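Local coordinates for ankyrin repeat domain-containing protein EMB506, chloroplastic (Arabidopsis thaliana, PDB 6JD6), which takes part in the initial differentiation of the proplastid during embryo development and is required for correct margins of cotyledons, true leaves and cauline leaves, at residues 87-91 against 92-96; 122-125 against 126-129; 263-266 against 267-271. All coordinates share one frame; numbering follows the deposited sequence.

Overall arrangement
The three contacts follow one another along an elongated chain built of helices and connecting loops, without strands, each a local contact at the start or end of a helix. Contact 1 starts helix 91-99, next to helix 76-86 in the N-terminal region. Contact 2, in the curated repeat ANK 1, joins the end of helix 115-121 to the start of helix 125-133; its centre is about 26 Å from that of contact 1. Contact 3 closes helix 260-269 at the far end of the ankyrin array, about 41 Å from contact 2 and 65 Å from contact 1, centre to centre. None touches another, yet all three have residues packing on a second protein chain, so the partner is met at widely separated points.

Contact 1 of 3, residues 87-91 against 92-96; sequences QLLEP and EERVI
Glu92 lies alongside Pro91, the first residue of helix 91-99, both side chains pointing the same way. A bend at chi2 (74°) turns its carboxylate back over the turn, bringing OE1 to 3.8 Å from Pro91 CB and OE2 to 3.7 Å from Glu90 CB. Glu93 makes the central bond: its OE1 accepts the backbone N-H of the N-cap residue Glu90 at 2.8 Å. The side chain of the third helical residue thus reaches back to the N-H of the N-cap residue. The bond is nearly straight at the hydrogen (163°), but the N-H arrives from above the carboxylate plane. With CG beside its own backbone N and the chain extended beyond it, Glu93 reaches back far enough for OE1 also to lie 3.5 Å from Glu90 CG and 3.7 Å from Leu89 CD2. The carboxylates of Glu90 and Glu93 stand almost perpendicular. An alanine in place of Glu93 would probably leave the Glu90 N-H without this acceptor and the N-cap residue less firmly set. Arg94 N bonds to Glu90 O at 3.0 Å, while its guanidinium turns away to a salt bridge with Glu86. Val95 N bonds to Pro91 O, and its CG2 lies 3.4 Å from that same oxygen. Glu90, Glu92 and Glu93 thus gather three carboxylates at the helix start, where the helix dipole would probably favour negative charge, although Glu90 OE1 and Glu92 OE2, 4.4 Å apart, are likely to repel each other somewhat.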
ATOM      1  N   GLN A  87      20.267  17.037 -25.636  1.00 43.73           N
ATOM      2  CA  GLN A  87      21.614  16.902 -26.188  1.00 44.65           C
ATOM      3  C   GLN A  87      22.174  15.491 -26.021  1.00 43.69           C
ATOM      4  O   GLN A  87      23.096  15.096 -26.729  1.00 44.49           O
ATOM      5  CB  GLN A  87      22.553  17.907 -25.526  1.00 45.46           C
ATOM      6  CG  GLN A  87      22.395  19.331 -26.030  1.00 47.10           C
ATOM      7  CD  GLN A  87      23.245  20.317 -25.251  1.00 47.98           C
ATOM      8  OE1 GLN A  87      23.347  20.234 -24.024  1.00 48.00           O
ATOM      9  NE2 GLN A  87      23.863  21.253 -25.959  1.00 49.84           N
ATOM     10  N   LEU A  88      21.607  14.743 -25.078  1.00 42.13           N
ATOM     11  CA  LEU A  88      22.038  13.380 -24.787  1.00 49.06           C
ATOM     12  C   LEU A  88      21.285  12.334 -25.606  1.00 50.29           C
ATOM     13  O   LEU A  88      21.718  11.186 -25.698  1.00 55.10           O
ATOM     14  CB  LEU A  88      21.839  13.069 -23.300  1.00 43.19           C
ATOM     15  CG  LEU A  88      22.665  13.857 -22.287  1.00 43.49           C
ATOM     16  CD1 LEU A  88      22.121  13.659 -20.882  1.00 40.79           C
ATOM     17  CD2 LEU A  88      24.123  13.438 -22.364  1.00 46.89           C
ATOM     18  N   LEU A  89      20.161  12.726 -26.194  1.00 46.43           N
ATOM     19  CA  LEU A  89      19.257  11.761 -26.818  1.00 45.83           C
ATOM     20  C   LEU A  89      19.616  11.411 -28.260  1.00 45.98           C
ATOM     21  O   LEU A  89      20.189  12.218 -28.989  1.00 45.15           O
ATOM     22  CB  LEU A  89      17.812  12.266 -26.765  1.00 43.74           C
ATOM     23  CG  LEU A  89      17.209  12.535 -25.384  1.00 41.99           C
ATOM     24  CD1 LEU A  89      15.771  13.010 -25.516  1.00 41.76           C
ATOM     25  CD2 LEU A  89      17.276  11.294 -24.512  1.00 42.14           C
ATOM     26  N   GLU A  90      19.267  10.192 -28.659  1.00 46.25           N
ATOM     27  CA  GLU A  90      19.317   9.792 -30.059  1.00 48.30           C
ATOM     28  C   GLU A  90      18.216  10.550 -30.795  1.00 47.00           C
ATOM     29  O   GLU A  90      17.255  10.998 -30.168  1.00 45.54           O
ATOM     30  CB  GLU A  90      19.075   8.284 -30.169  1.00 51.30           C
ATOM     31  CG  GLU A  90      20.044   7.436 -29.359  1.00 52.99           C
ATOM     32  CD  GLU A  90      21.425   7.399 -29.973  1.00 60.15           C
ATOM     33  OE1 GLU A  90      21.538   7.004 -31.153  1.00 62.48           O
ATOM     34  OE2 GLU A  90      22.398   7.774 -29.283  1.00 63.44           O
ATOM     35  N   PRO A  91      18.349  10.708 -32.123  1.00 48.93           N
ATOM     36  CA  PRO A  91      17.302  11.389 -32.899  1.00 51.33           C
ATOM     37  C   PRO A  91      15.921  10.747 -32.719  1.00 53.29           C
ATOM     38  O   PRO A  91      14.921  11.456 -32.615  1.00 54.81           O
ATOM     39  CB  PRO A  91      17.780  11.227 -34.342  1.00 55.56           C
ATOM     40  CG  PRO A  91      19.265  11.116 -34.231  1.00 54.83           C
ATOM     41  CD  PRO A  91      19.508  10.348 -32.960  1.00 50.61           C
ATOM     42  N   GLU A  92      15.878   9.421 -32.660  1.00 52.91           N
ATOM     43  CA  GLU A  92      14.621   8.690 -32.533  1.00 55.40           C
ATOM     44  C   GLU A  92      13.958   8.952 -31.185  1.00 53.70           C
ATOM     45  O   GLU A  92      12.734   9.062 -31.091  1.00 53.50           O
ATOM     46  CB  GLU A  92      14.853   7.186 -32.718  1.00 59.25           C
ATOM     47  CG  GLU A  92      15.411   6.788 -34.085  1.00 66.59           C
ATOM     48  CD  GLU A  92      16.879   7.146 -34.263  1.00 70.66           C
ATOM     49  OE1 GLU A  92      17.246   7.623 -35.360  1.00 75.69           O
ATOM     50  OE2 GLU A  92      17.666   6.951 -33.311  1.00 68.79           O
ATOM     51  N   GLU A  93      14.775   9.047 -30.141  1.00 50.47           N
ATOM     52  CA  GLU A  93      14.276   9.335 -28.805  1.00 45.64           C
ATOM     53  C   GLU A  93      13.755  10.767 -28.734  1.00 43.48           C
ATOM     54  O   GLU A  93      12.737  11.038 -28.101  1.00 41.40           O
ATOM     55  CB  GLU A  93      15.381   9.108 -27.773  1.00 45.93           C
ATOM     56  CG  GLU A  93      15.846   7.662 -27.693  1.00 46.77           C
ATOM     57  CD  GLU A  93      17.153   7.509 -26.940  1.00 50.08           C
ATOM     58  OE1 GLU A  93      17.911   8.497 -26.850  1.00 52.77           O
ATOM     59  OE2 GLU A  93      17.427   6.401 -26.442  1.00 50.67           O
ATOM     60  N   ARG A  94      14.460  11.673 -29.402  1.00 46.98           N
ATOM     61  CA  ARG A  94      14.077  13.079 -29.473  1.00 51.46           C
ATOM     62  C   ARG A  94      12.702  13.259 -30.112  1.00 49.62           C
ATOM     63  O   ARG A  94      11.887  14.052 -29.639  1.00 49.35           O
ATOM     64  CB  ARG A  94      15.120  13.861 -30.271  1.00 58.62           C
ATOM     65  CG  ARG A  94      15.811  14.973 -29.504  1.00 66.16           C
ATOM     66  CD  ARG A  94      14.932  16.206 -29.398  1.00 73.69           C
ATOM     67  NE  ARG A  94      15.708  17.440 -29.526  1.00 79.22           N
ATOM     68  CZ  ARG A  94      15.174  18.654 -29.616  1.00 84.35           C
ATOM     69  NH1 ARG A  94      13.854  18.802 -29.590  1.00 85.47           N
ATOM     70  NH2 ARG A  94      15.957  19.719 -29.734  1.00 86.00           N
ATOM     71  N   VAL A  95      12.452  12.527 -31.193  1.00 49.18           N
ATOM     72  CA  VAL A  95      11.168  12.608 -31.883  1.00 50.78           C
ATOM     73  C   VAL A  95      10.013  12.201 -30.961  1.00 51.72           C
ATOM     74  O   VAL A  95       8.980  12.867 -30.921  1.00 55.97           O
ATOM     75  CB  VAL A  95      11.156  11.756 -33.171  1.00 50.72           C
ATOM     76  CG1 VAL A  95       9.743  11.635 -33.721  1.00 52.68           C
ATOM     77  CG2 VAL A  95      12.090  12.355 -34.218  1.00 50.09           C
ATOM     78  N   ILE A  96      10.197  11.124 -30.208  1.00 48.22           N
ATOM     79  CA  ILE A  96       9.172  10.674 -29.270  1.00 48.90           C
ATOM     80  C   ILE A  96       8.913  11.713 -28.177  1.00 48.42           C
ATOM     81  O   ILE A  96       7.763  12.011 -27.845  1.00 46.76           O
ATOM     82  CB  ILE A  96       9.555   9.336 -28.620  1.00 46.82           C
ATOM     83  CG1 ILE A  96       9.781   8.273 -29.699  1.00 47.53           C
ATOM     84  CG2 ILE A  96       8.483   8.894 -27.631  1.00 44.91           C
ATOM     85  CD1 ILE A  96      10.122   6.907 -29.138  1.00 47.38           C
TER

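Contact 2 of 3, residues 122-125 against 126-129; sequences SMQI and QLMD
Gln124 and Leu127 meet at the turn between two antiparallel helices of an ankyrin repeat, ANK 1, where helix 115-121 ends and helix 125-133 begins. The first helix closes in a Schellman motif with Met123, at positive phi, as the C-prime residue and Gln124 N bonded to Leu119 O; Gln124 then serves as N-cap of the second. One residue therefore finishes one helix and starts the next. Its side chain runs beside that of Leu127, both pointing the same way, with Gln124 CD 4.0 Å from Leu127 CD1. The bend at chi2 (-82°) swings the amide round so that OE1 can take a water, which donates to it at 2.7 Å. That water in turn accepts Leu127 N at 3.2 Å, so the N-cap side chain serves the third helical N-H through a water rather than directly. Gln124 NE2 is held by the backbone of another protein chain, which would fix the rotation of the amide from its other arm. The backbone of Gln124 opens the helical bonding: Met128 N donates to Gln124 O at 3.1 Å. Met128 CG presses against the same oxygen before the chain leads off to Leu116 and Leu119 of helix 115-121 and Leu164 of helix 158-166. The Ile125 side chain packs on Val160 and His163 of helix 158-166, and so joins this hairpin to the next helix layer. Asp129 OD1 is hydrogen-bonded to His163 NE2 there. One turn back, Asp129 N donates to Ile125 O at 3.0 Å, and Asp129 CG lies 3.6 Å from that carbonyl oxygen.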
ATOM      1  N   SER A 122       4.852   7.376  -3.983  1.00 35.92           N
ATOM      2  CA  SER A 122       6.169   8.011  -4.003  1.00 34.61           C
ATOM      3  C   SER A 122       6.099   9.493  -3.648  1.00 37.52           C
ATOM      4  O   SER A 122       7.073  10.229  -3.836  1.00 37.48           O
ATOM      5  CB  SER A 122       6.854   7.820  -5.361  1.00 33.96           C
ATOM      6  OG  SER A 122       7.261   6.473  -5.542  1.00 34.30           O
ATOM      7  N   MET A 123       4.945   9.923  -3.142  1.00 37.19           N
ATOM      8  CA  MET A 123       4.770  11.285  -2.633  1.00 40.52           C
ATOM      9  C   MET A 123       4.957  12.360  -3.702  1.00 40.05           C
ATOM     10  O   MET A 123       5.543  13.403  -3.435  1.00 43.65           O
ATOM     11  CB  MET A 123       5.744  11.550  -1.480  1.00 45.01           C
ATOM     12  CG  MET A 123       5.602  10.605  -0.298  1.00 47.90           C
ATOM     13  SD  MET A 123       4.129  10.981   0.665  1.00 91.67           S
ATOM     14  CE  MET A 123       4.197  12.776   0.691  1.00 56.76           C
ATOM     15  N   GLN A 124       4.458  12.111  -4.907  1.00 38.40           N
ATOM     16  CA  GLN A 124       4.628  13.055  -6.007  1.00 37.59           C
ATOM     17  C   GLN A 124       3.332  13.804  -6.291  1.00 37.69           C
ATOM     18  O   GLN A 124       2.684  13.585  -7.316  1.00 38.15           O
ATOM     19  CB  GLN A 124       5.104  12.324  -7.264  1.00 36.31           C
ATOM     20  CG  GLN A 124       6.484  11.690  -7.138  1.00 36.50           C
ATOM     21  CD  GLN A 124       7.620  12.679  -7.365  1.00 37.98           C
ATOM     22  OE1 GLN A 124       7.470  13.881  -7.148  1.00 40.41           O
ATOM     23  NE2 GLN A 124       8.763  12.170  -7.814  1.00 36.36           N
ATOM     24  N   ILE A 125       2.963  14.695  -5.381  1.00 38.52           N
ATOM     25  CA  ILE A 125       1.677  15.374  -5.448  1.00 41.47           C
ATOM     26  C   ILE A 125       1.515  16.239  -6.703  1.00 43.97           C
ATOM     27  O   ILE A 125       0.497  16.152  -7.393  1.00 45.36           O
ATOM     28  CB  ILE A 125       1.417  16.196  -4.170  1.00 45.40           C
ATOM     29  CG1 ILE A 125       1.111  15.255  -3.002  1.00 45.15           C
ATOM     30  CG2 ILE A 125       0.270  17.172  -4.375  1.00 48.16           C
ATOM     31  CD1 ILE A 125       0.876  15.966  -1.689  1.00 46.42           C
ATOM     32  N   GLN A 126       2.518  17.057  -7.002  1.00 44.25           N
ATOM     33  CA  GLN A 126       2.461  17.920  -8.179  1.00 44.33           C
ATOM     34  C   GLN A 126       2.297  17.114  -9.471  1.00 42.80           C
ATOM     35  O   GLN A 126       1.517  17.485 -10.347  1.00 43.83           O
ATOM     36  CB  GLN A 126       3.696  18.818  -8.257  1.00 46.23           C
ATOM     37  CG  GLN A 126       3.673  19.792  -9.431  1.00 50.46           C
ATOM     38  CD  GLN A 126       2.456  20.696  -9.411  0.37 54.35           C
ATOM     39  OE1 GLN A 126       2.266  21.479  -8.480  0.56 55.82           O
ATOM     40  NE2 GLN A 126       1.620  20.586 -10.437  0.81 55.99           N
ATOM     41  N   LEU A 127       3.015  16.001  -9.580  1.00 40.80           N
ATOM     42  CA  LEU A 127       2.906  15.152 -10.764  1.00 39.97           C
ATOM     43  C   LEU A 127       1.525  14.511 -10.879  1.00 40.42           C
ATOM     44  O   LEU A 127       1.019  14.309 -11.984  1.00 41.41           O
ATOM     45  CB  LEU A 127       3.999  14.084 -10.780  1.00 37.01           C
ATOM     46  CG  LEU A 127       5.414  14.602 -11.031  1.00 37.51           C
ATOM     47  CD1 LEU A 127       6.405  13.445 -11.062  1.00 35.99           C
ATOM     48  CD2 LEU A 127       5.475  15.400 -12.332  1.00 38.54           C
ATOM     49  N   MET A 128       0.920  14.193  -9.738  1.00 40.22           N
ATOM     50  CA  MET A 128      -0.457  13.705  -9.721  1.00 39.58           C
ATOM     51  C   MET A 128      -1.401  14.762 -10.274  1.00 41.82           C
ATOM     52  O   MET A 128      -2.231  14.471 -11.137  1.00 41.75           O
ATOM     53  CB  MET A 128      -0.889  13.333  -8.302  1.00 37.73           C
ATOM     54  CG  MET A 128      -0.119  12.176  -7.703  1.00 35.91           C
ATOM     55  SD  MET A 128      -0.694  11.758  -6.047  1.00 46.54           S
ATOM     56  CE  MET A 128      -2.304  11.080  -6.417  1.00 38.71           C
ATOM     57  N   ASP A 129      -1.265  15.988  -9.772  1.00 43.65           N
ATOM     58  CA  ASP A 129      -2.094  17.102 -10.228  1.00 47.86           C
ATOM     59  C   ASP A 129      -1.982  17.315 -11.735  1.00 50.77           C
ATOM     60  O   ASP A 129      -2.984  17.564 -12.401  1.00 53.33           O
ATOM     61  CB  ASP A 129      -1.749  18.396  -9.480  1.00 50.16           C
ATOM     62  CG  ASP A 129      -2.269  18.402  -8.048  1.00 52.46           C
ATOM     63  OD1 ASP A 129      -3.063  17.506  -7.696  1.00 50.96           O
ATOM     64  OD2 ASP A 129      -1.891  19.309  -7.274  1.00 55.78           O
TER
HETATM   65  O   HOH W   1       5.534  15.730  -7.699  1.00 39.09           O

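Contact 3 of 3, residues 263-266 against 267-271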
ATOM      1  N   LEU A 263     -10.673  -4.224  24.869  1.00 36.44           N
ATOM      2  CA  LEU A 263     -11.523  -4.139  23.689  1.00 35.68           C
ATOM      3  C   LEU A 263     -12.962  -4.565  23.999  1.00 36.87           C
ATOM      4  O   LEU A 263     -13.916  -3.909  23.570  1.00 37.79           O
ATOM      5  CB  LEU A 263     -10.933  -4.968  22.545  1.00 33.32           C
ATOM      6  CG  LEU A 263      -9.639  -4.385  21.962  1.00 34.63           C
ATOM      7  CD1 LEU A 263      -8.928  -5.399  21.089  1.00 33.90           C
ATOM      8  CD2 LEU A 263      -9.921  -3.108  21.174  1.00 30.47           C
ATOM      9  N   VAL A 264     -13.110  -5.655  24.748  1.00 37.66           N
ATOM     10  CA  VAL A 264     -14.426  -6.134  25.165  1.00 38.95           C
ATOM     11  C   VAL A 264     -15.154  -5.058  25.965  1.00 42.96           C
ATOM     12  O   VAL A 264     -16.342  -4.805  25.762  1.00 43.49           O
ATOM     13  CB  VAL A 264     -14.313  -7.420  26.016  1.00 41.50           C
ATOM     14  CG1 VAL A 264     -15.600  -7.670  26.809  1.00 42.09           C
ATOM     15  CG2 VAL A 264     -13.980  -8.612  25.134  1.00 38.45           C
ATOM     16  N   LYS A 265     -14.420  -4.416  26.866  1.00 44.74           N
ATOM     17  CA  LYS A 265     -14.960  -3.350  27.695  1.00 47.80           C
ATOM     18  C   LYS A 265     -15.499  -2.200  26.838  1.00 44.00           C
ATOM     19  O   LYS A 265     -16.625  -1.753  27.033  1.00 44.62           O
ATOM     20  CB  LYS A 265     -13.886  -2.867  28.670  1.00 54.73           C
ATOM     21  CG  LYS A 265     -14.337  -1.823  29.662  1.00 63.86           C
ATOM     22  CD  LYS A 265     -13.495  -1.889  30.932  1.00 72.19           C
ATOM     23  CE  LYS A 265     -12.002  -1.857  30.619  1.00 76.53           C
ATOM     24  NZ  LYS A 265     -11.173  -1.843  31.859  1.00 80.63           N
ATOM     25  N   LEU A 266     -14.698  -1.741  25.881  1.00 41.99           N
ATOM     26  CA  LEU A 266     -15.138  -0.725  24.930  1.00 42.36           C
ATOM     27  C   LEU A 266     -16.405  -1.144  24.186  1.00 42.20           C
ATOM     28  O   LEU A 266     -17.306  -0.334  23.968  1.00 42.33           O
ATOM     29  CB  LEU A 266     -14.034  -0.427  23.913  1.00 42.05           C
ATOM     30  CG  LEU A 266     -12.841   0.398  24.396  1.00 42.93           C
ATOM     31  CD1 LEU A 266     -11.786   0.498  23.304  1.00 38.59           C
ATOM     32  CD2 LEU A 266     -13.296   1.782  24.835  1.00 44.51           C
ATOM     33  N   LEU A 267     -16.467  -2.414  23.796  1.00 38.90           N
ATOM     34  CA  LEU A 267     -17.577  -2.919  22.998  1.00 37.30           C
ATOM     35  C   LEU A 267     -18.845  -3.120  23.820  1.00 37.98           C
ATOM     36  O   LEU A 267     -19.937  -3.201  23.266  1.00 38.13           O
ATOM     37  CB  LEU A 267     -17.183  -4.227  22.306  1.00 34.35           C
ATOM     38  CG  LEU A 267     -16.158  -4.096  21.182  1.00 35.65           C
ATOM     39  CD1 LEU A 267     -15.555  -5.451  20.838  1.00 30.98           C
ATOM     40  CD2 LEU A 267     -16.796  -3.459  19.951  1.00 36.49           C
ATOM     41  N   LYS A 268     -18.700  -3.199  25.137  1.00 40.14           N
ATOM     42  CA  LYS A 268     -19.849  -3.409  26.013  1.00 45.99           C
ATOM     43  C   LYS A 268     -20.396  -2.102  26.578  1.00 55.59           C
ATOM     44  O   LYS A 268     -21.530  -2.051  27.048  1.00 60.03           O
ATOM     45  CB  LYS A 268     -19.490  -4.362  27.153  1.00 43.06           C
ATOM     46  CG  LYS A 268     -19.373  -5.818  26.727  1.00 42.48           C
ATOM     47  CD  LYS A 268     -20.713  -6.359  26.240  1.00 41.77           C
ATOM     48  CE  LYS A 268     -20.636  -7.850  25.943  1.00 40.69           C
ATOM     49  NZ  LYS A 268     -21.950  -8.413  25.495  1.00 42.76           N
ATOM     50  N   ILE A 269     -19.589  -1.048  26.522  1.00 59.95           N
ATOM     51  CA  ILE A 269     -19.960   0.229  27.127  1.00 65.87           C
ATOM     52  C   ILE A 269     -20.204   1.340  26.099  1.00 70.45           C
ATOM     53  O   ILE A 269     -21.212   2.040  26.170  1.00 73.24           O
ATOM     54  CB  ILE A 269     -18.900   0.677  28.148  1.00 67.64           C
ATOM     55  CG1 ILE A 269     -18.810  -0.346  29.282  1.00 69.36           C
ATOM     56  CG2 ILE A 269     -19.231   2.053  28.697  1.00 70.80           C
ATOM     57  CD1 ILE A 269     -17.713  -0.058  30.283  1.00 71.48           C
ATOM     58  N   MET A 270     -19.286   1.496  25.147  1.00 70.86           N
ATOM     59  CA  MET A 270     -19.411   2.530  24.117  1.00 72.45           C
ATOM     60  C   MET A 270     -20.439   2.152  23.043  1.00 72.82           C
ATOM     61  O   MET A 270     -20.559   0.978  22.682  1.00 68.44           O
ATOM     62  CB  MET A 270     -18.052   2.811  23.462  1.00 70.44           C
ATOM     63  CG  MET A 270     -16.992   3.349  24.412  1.00 71.96           C
ATOM     64  SD  MET A 270     -17.449   4.927  25.158  1.00108.46           S
ATOM     65  CE  MET A 270     -16.082   5.175  26.290  1.00112.42           C
ATOM     66  N   PRO A 271     -21.189   3.148  22.534  0.87 76.47           N
ATOM     67  CA  PRO A 271     -21.149   4.556  22.952  0.87 80.36           C
ATOM     68  C   PRO A 271     -21.936   4.800  24.240  0.87 85.79           C
ATOM     69  O   PRO A 271     -22.698   3.926  24.660  0.87 85.53           O
ATOM     70  CB  PRO A 271     -21.816   5.280  21.782  0.87 78.38           C
ATOM     71  CG  PRO A 271     -22.775   4.286  21.243  0.87 77.01           C
ATOM     72  CD  PRO A 271     -22.102   2.944  21.395  0.87 75.63           C
TER
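Lys265 and Ile269 run side by side, pointing the same way, on the last turn of helix 260-269, where the C-terminal end of the ankyrin array closes. Lys265 CG meets Ile269 CD1 at 3.9 Å. The lysine leaves its helix with CG anti to the backbone N (chi1 -176°), which carries the aliphatic chain along the isoleucine before a bend at chi3 turns its amine off. Both also pack on apolar side chains of another protein chain. Leu266 and Met270 cross obliquely instead, with Leu266 CD2 4.0 Å from Met270 CG, and Met270 continues onto Lys228 and Leu231 of helix 224-232. Leu267, buried, packs on Ala251 of helix 247-252; its CG lies 3.3 Å from Leu263 O, the oxygen to which Leu267 N bonds. Lys268 CG likewise lies 3.3 Å from Val264 O, and its side chain packs on Leu248 of helix 247-252. The backbone slackens here. The bonds from Lys268 N to Val264 O and from Ile269 N to Lys265 O are weak, and Lys268 N also bonds to Lys265 O, from well above the carbonyl plane (70° out of it). This mixture of four- and three-residue spacings marks a helix coming undone. Lys237 NZ hydrogen-bonds to the carbonyl oxygens of Leu267, in the last turn, and Met270, just past it. Met270, the first residue to leave helical geometry, still donates its N-H to Leu266 O at 2.9 Å, and its CB lies 3.3 Å from that oxygen.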